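Local coordinates for protein dihydroorotase (Agrobacterium tumefaciens, PDB 2OGJ) that hydrolyses ester bonds as a zinc-dependent esterase of the amidohydrolase family, deacetylating acetyl-(R)-mandelate in vitro, at residues A[228-233]-A[260-265]; A[269-274]-A[361-366]. All coordinates share one frame; numbering follows the deposited sequence.

Interaction 1. Residues A[228-233]-A[260-265]; sequences VVTHCF and RLDIGH. With ZN (zinc ion), chain H.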
loop_
_atom_site.group_PDB
_atom_site.type_symbol
_atom_site.label_atom_id
_atom_site.label_comp_id
_atom_site.label_asym_id
_atom_site.label_seq_id
_atom_site.Cartn_x
_atom_site.Cartn_y
_atom_site.Cartn_z
ATOM N N VAL A 228 26.056 4.517 16.594
ATOM C CA VAL A 228 25.841 3.516 17.617
ATOM C C VAL A 228 24.869 2.429 17.172
ATOM O O VAL A 228 23.855 2.715 16.540
ATOM C CB VAL A 228 25.277 4.207 18.912
ATOM C CG1 VAL A 228 25.109 3.192 20.042
ATOM C CG2 VAL A 228 26.191 5.366 19.336
ATOM N N VAL A 229 25.186 1.178 17.495
ATOM C CA VAL A 229 24.304 0.062 17.178
ATOM C C VAL A 229 23.852 -0.452 18.540
ATOM O O VAL A 229 24.651 -0.963 19.329
ATOM C CB VAL A 229 25.032 -1.089 16.441
ATOM C CG1 VAL A 229 24.161 -2.330 16.433
ATOM C CG2 VAL A 229 25.429 -0.656 15.037
ATOM N N THR A 230 22.567 -0.297 18.832
ATOM C CA THR A 230 22.039 -0.771 20.096
ATOM C C THR A 230 21.476 -2.171 19.842
ATOM O O THR A 230 21.024 -2.471 18.737
ATOM C CB THR A 230 20.960 0.199 20.653
ATOM O OG1 THR A 230 20.609 -0.202 21.983
ATOM C CG2 THR A 230 19.718 0.214 19.761
ATOM N N HIS A 231 21.524 -3.009 20.879
ATOM C CA HIS A 231 21.091 -4.403 20.839
ATOM C C HIS A 231 22.242 -5.228 20.255
ATOM O O HIS A 231 22.045 -6.326 19.747
ATOM C CB HIS A 231 19.838 -4.574 19.981
ATOM C CG HIS A 231 18.674 -3.743 20.430
ATOM N ND1 HIS A 231 18.483 -3.371 21.745
ATOM C CD2 HIS A 231 17.608 -3.261 19.749
ATOM C CE1 HIS A 231 17.352 -2.698 21.857
ATOM N NE2 HIS A 231 16.802 -2.619 20.660
ATOM N N CYS A 232 23.450 -4.686 20.353
ATOM C CA CYS A 232 24.656 -5.312 19.801
ATOM C C CYS A 232 24.818 -6.800 20.086
ATOM O O CYS A 232 25.323 -7.544 19.240
ATOM C CB CYS A 232 25.902 -4.580 20.306
ATOM S SG CYS A 232 26.171 -4.801 22.057
ATOM N N PHE A 233 24.393 -7.232 21.274
ATOM C CA PHE A 233 24.534 -8.633 21.672
ATOM C C PHE A 233 23.245 -9.406 21.833
ATOM O O PHE A 233 23.127 -10.249 22.732
ATOM C CB PHE A 233 25.352 -8.731 22.966
ATOM C CG PHE A 233 26.766 -8.267 22.812
ATOM C CD1 PHE A 233 27.393 -8.327 21.573
ATOM C CD2 PHE A 233 27.479 -7.784 23.902
ATOM C CE1 PHE A 233 28.700 -7.913 21.420
ATOM C CE2 PHE A 233 28.807 -7.364 23.757
ATOM C CZ PHE A 233 29.413 -7.430 22.512
ATOM N N ARG A 260 30.149 2.500 17.553
ATOM C CA ARG A 260 29.908 2.151 18.941
ATOM C C ARG A 260 28.875 1.052 19.123
ATOM O O ARG A 260 27.755 1.134 18.598
ATOM C CB ARG A 260 29.461 3.383 19.710
ATOM C CG ARG A 260 30.316 4.614 19.473
ATOM C CD ARG A 260 31.791 4.320 19.648
ATOM N NE ARG A 260 32.553 5.547 19.818
ATOM C CZ ARG A 260 33.877 5.587 19.854
ATOM N NH1 ARG A 260 34.570 4.464 19.727
ATOM N NH2 ARG A 260 34.504 6.741 20.022
ATOM N N LEU A 261 29.259 0.012 19.860
ATOM C CA LEU A 261 28.338 -1.087 20.132
ATOM C C LEU A 261 27.697 -0.841 21.505
ATOM O O LEU A 261 28.399 -0.616 22.495
ATOM C CB LEU A 261 29.058 -2.447 20.097
ATOM C CG LEU A 261 29.757 -2.861 18.792
ATOM C CD1 LEU A 261 30.253 -4.263 18.913
ATOM C CD2 LEU A 261 28.831 -2.840 17.617
ATOM N N ASP A 262 26.364 -0.853 21.550
ATOM C CA ASP A 262 25.602 -0.613 22.776
ATOM C C ASP A 262 24.728 -1.823 23.135
ATOM O O ASP A 262 24.032 -2.363 22.278
ATOM C CB ASP A 262 24.728 0.631 22.578
ATOM C CG ASP A 262 23.894 0.983 23.813
ATOM O OD1 ASP A 262 24.496 1.312 24.864
ATOM O OD2 ASP A 262 22.637 0.942 23.716
ATOM N N ILE A 263 24.751 -2.237 24.400
ATOM C CA ILE A 263 23.960 -3.391 24.816
ATOM C C ILE A 263 22.474 -3.151 24.628
ATOM O O ILE A 263 21.790 -3.966 24.009
ATOM C CB ILE A 263 24.236 -3.805 26.305
ATOM C CG1 ILE A 263 24.918 -5.175 26.351
ATOM C CG2 ILE A 263 22.931 -4.008 27.064
ATOM C CD1 ILE A 263 26.188 -5.289 25.567
ATOM N N GLY A 264 21.977 -2.035 25.156
ATOM C CA GLY A 264 20.560 -1.728 25.041
ATOM C C GLY A 264 19.707 -2.932 25.396
ATOM O O GLY A 264 18.809 -3.319 24.641
ATOM N N HIS A 265 19.999 -3.542 26.542
ATOM C CA HIS A 265 19.252 -4.709 27.030
ATOM C C HIS A 265 17.767 -4.332 27.214
ATOM O O HIS A 265 17.438 -3.350 27.928
ATOM C CB HIS A 265 19.857 -5.154 28.372
ATOM C CG HIS A 265 19.307 -6.444 28.910
ATOM N ND1 HIS A 265 20.070 -7.314 29.662
ATOM C CD2 HIS A 265 18.082 -7.013 28.813
ATOM C CE1 HIS A 265 19.344 -8.364 30.001
ATOM N NE2 HIS A 265 18.134 -8.206 29.498
HETATM ZN ZN ZN H . 14.911 -1.074 20.314
#

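Interaction 2. Residues A[269-274]-A[361-366]; sequences SFSFKV and ATDSNG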
loop_
_atom_site.group_PDB
_atom_site.type_symbol
_atom_site.label_atom_id
_atom_site.label_comp_id
_atom_site.label_asym_id
_atom_site.label_seq_id
_atom_site.Cartn_x
_atom_site.Cartn_y
_atom_site.Cartn_z
ATOM N N SER A 269 16.651 -7.951 23.472
ATOM C CA SER A 269 17.980 -7.679 22.915
ATOM C C SER A 269 19.288 -8.060 23.635
ATOM O O SER A 269 20.370 -7.594 23.232
ATOM C CB SER A 269 18.046 -6.201 22.533
ATOM O OG SER A 269 16.883 -5.830 21.807
ATOM N N PHE A 270 19.215 -8.879 24.685
ATOM C CA PHE A 270 20.441 -9.298 25.360
ATOM C C PHE A 270 20.492 -10.774 25.690
ATOM O O PHE A 270 19.559 -11.327 26.264
ATOM C CB PHE A 270 20.689 -8.513 26.646
ATOM C CG PHE A 270 21.979 -8.887 27.336
ATOM C CD1 PHE A 270 23.204 -8.467 26.824
ATOM C CD2 PHE A 270 21.971 -9.700 28.475
ATOM C CE1 PHE A 270 24.402 -8.851 27.436
ATOM C CE2 PHE A 270 23.163 -10.088 29.089
ATOM C CZ PHE A 270 24.378 -9.664 28.572
ATOM N N SER A 271 21.611 -11.392 25.320
ATOM C CA SER A 271 21.860 -12.806 25.564
ATOM C C SER A 271 23.206 -13.007 26.263
ATOM O O SER A 271 24.226 -12.456 25.830
ATOM C CB SER A 271 21.877 -13.572 24.241
ATOM O OG SER A 271 22.293 -14.918 24.441
ATOM N N PHE A 272 23.146 -13.835 27.354
ATOM C CA PHE A 272 24.382 -14.076 28.098
ATOM C C PHE A 272 25.365 -14.797 27.196
ATOM O O PHE A 272 26.557 -14.478 27.172
ATOM C CB PHE A 272 24.126 -14.979 29.296
ATOM C CG PHE A 272 23.522 -14.291 30.463
ATOM C CD1 PHE A 272 24.245 -13.342 31.178
ATOM C CD2 PHE A 272 22.254 -14.639 30.903
ATOM C CE1 PHE A 272 23.720 -12.751 32.326
ATOM C CE2 PHE A 272 21.712 -14.056 32.052
ATOM C CZ PHE A 272 22.453 -13.111 32.763
ATOM N N LYS A 273 24.850 -15.791 26.473
ATOM C CA LYS A 273 25.645 -16.598 25.565
ATOM C C LYS A 273 26.319 -15.765 24.482
ATOM O O LYS A 273 27.520 -15.908 24.258
ATOM C CB LYS A 273 24.771 -17.694 24.967
ATOM C CG LYS A 273 24.133 -18.509 26.072
ATOM C CD LYS A 273 23.423 -19.764 25.609
ATOM C CE LYS A 273 22.996 -20.596 26.828
ATOM N NZ LYS A 273 22.190 -21.813 26.486
ATOM N N VAL A 274 25.574 -14.886 23.820
ATOM C CA VAL A 274 26.173 -14.051 22.784
ATOM C C VAL A 274 27.284 -13.205 23.387
ATOM O O VAL A 274 28.394 -13.164 22.860
ATOM C CB VAL A 274 25.142 -13.110 22.120
ATOM C CG1 VAL A 274 25.858 -12.078 21.270
ATOM C CG2 VAL A 274 24.184 -13.917 21.257
ATOM N N ALA A 361 19.495 -13.646 37.581
ATOM C CA ALA A 361 18.930 -12.651 36.692
ATOM C C ALA A 361 18.710 -13.417 35.394
ATOM O O ALA A 361 19.390 -14.407 35.130
ATOM C CB ALA A 361 19.910 -11.523 36.483
ATOM N N THR A 362 17.753 -12.994 34.590
ATOM C CA THR A 362 17.524 -13.693 33.343
ATOM C C THR A 362 17.592 -12.693 32.211
ATOM O O THR A 362 17.128 -11.565 32.347
ATOM C CB THR A 362 16.165 -14.429 33.361
ATOM O OG1 THR A 362 15.570 -14.391 32.053
ATOM C CG2 THR A 362 15.232 -13.802 34.394
ATOM N N ASP A 363 18.195 -13.110 31.099
ATOM C CA ASP A 363 18.358 -12.259 29.915
ATOM C C ASP A 363 17.126 -12.243 29.015
ATOM O O ASP A 363 16.068 -12.786 29.357
ATOM C CB ASP A 363 19.587 -12.708 29.100
ATOM C CG ASP A 363 19.448 -14.135 28.535
ATOM O OD1 ASP A 363 20.440 -14.686 28.004
ATOM O OD2 ASP A 363 18.347 -14.711 28.612
ATOM N N SER A 364 17.281 -11.627 27.851
ATOM C CA SER A 364 16.200 -11.522 26.885
ATOM C C SER A 364 15.908 -12.854 26.202
ATOM O O SER A 364 15.032 -12.942 25.336
ATOM C CB SER A 364 16.549 -10.469 25.841
ATOM O OG SER A 364 16.855 -9.238 26.465
ATOM N N ASN A 365 16.651 -13.888 26.589
ATOM C CA ASN A 365 16.454 -15.224 26.026
ATOM C C ASN A 365 15.942 -16.241 27.030
ATOM O O ASN A 365 15.981 -17.447 26.784
ATOM C CB ASN A 365 17.746 -15.744 25.386
ATOM C CG ASN A 365 17.916 -15.247 23.973
ATOM O OD1 ASN A 365 16.939 -15.125 23.239
ATOM N ND2 ASN A 365 19.152 -14.967 23.578
ATOM N N GLY A 366 15.455 -15.752 28.162
ATOM C CA GLY A 366 14.939 -16.655 29.172
ATOM C C GLY A 366 16.041 -17.393 29.905
ATOM O O GLY A 366 15.782 -18.030 30.923
#

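Interaction 1. Residues A[228-233]-A[260-265]
Val229 is gripped between Arg260 and Asp262 in a short parallel pairing: its N donates to Arg260 O at 2.8 Å, almost in line with the carbonyl (C=O...N 177°), and its O accepts from Asp262 N at 2.8 Å. The two strands run only 19° apart. Packing is closest where they end. There Asp262 O receives Cys232 N at 3.1 Å and, more weakly, His231 N, so that two successive amides of the turning chain converge on one carbonyl. Ile263 closes on this turn with its CD1, which touches the sulfur of Cys232 and approaches the Phe233 ring obliquely, while SG of Cys232 sits over the centre of that ring. On the face of the sheet that also carries Val228 and Arg260, Thr230 and Asp262 lie side by side, pointing the same way. Thr230 OG1 (chi1 -172°) and Asp262 CG both stand anti to their backbone N, and OG1 donates to the anti lone pair of Asp262 OD2 at 2.9 Å. This buried carboxylate is held further by Ser287 at OD1 and Ser289 at OD2, and Thr230 OG1 also bonds ND1 of His77, a zinc ligand. The opposite end is looser: Val228 CG1 still packs on Asp262 CB, but CG2 meets just CB and CG of Arg260, the partly exposed residue here, whose bent chain leads away from Val228. His231 starts away from 260-265, but its ring comes back alongside Gly264, ND1 weakly bonded to Gly264 O and NE2 on zinc at 2.5 Å, with His208 as a fellow ligand. Metal ligands at the C-terminal ends of parallel strands, joined here by a beta-alpha-beta crossover through helix 245-253, are the hallmark of the amidohydrolase TIM barrel and its binuclear zinc site.

Interaction 2. Residues A[269-274]-A[361-366]
Ser364 N donates to Phe270 O at 2.8 Å, in the plane of the carbonyl, and makes the shortest polar bond between 269-274 and 361-366. The hydroxyl of Ser364 reaches back to the same residue, OG accepting weakly from Phe270 N. Asp363 shows how one carboxylate serves both segments. With CG between the backbone N and the carbonyl carbon (chi1 63°), its OD1 takes Phe272 N at 2.9 Å through the anti lone pair, nearly straight (166°). OD2 is met from above the carboxylate plane by Asn365 N at 2.8 Å, closing an Asx turn at the start of a type I turn that ends at Gly366. Phe272 CD2 lies against OD1, and its ring is tilted 29° from the carboxylate; the Phe270 ring approaches CB of Asp363 nearly at right angles to the carboxylate. A negative charge here would suit the amino end of the helix, where Ser271 is the N-cap and its OG accepts weakly from Val274 N. Asn365 is held by Gly235 and Lys236. The contact joins the start of helix 272-280 to the turn between strands 348-362 and 368-382, with Lys310 of helix 304-313 touching the side chains of Phe270 and Phe272.

Interaction 1 lies in the buried barrel wall beside the zinc site, whereas interaction 2 sits farther from the centre of the chain, largely buried but bordered by the partly exposed Asn365. The first is strand against strand, governed by regular backbone pairing; the second is a turn against a helix start, where a carboxylate and a hydroxyl supply much of the bonding. Residues 260-265 lead, after three residues, into 269-274, and the contacts also touch through 228-233. Phe233 O probably accepts from Ser271 N at 3.2 Å, the ring of His265 packs on Phe270, and Ser269 comes close to the metal ligand His231. Together they tie the ends of two barrel strands to the turn after strand 348-362.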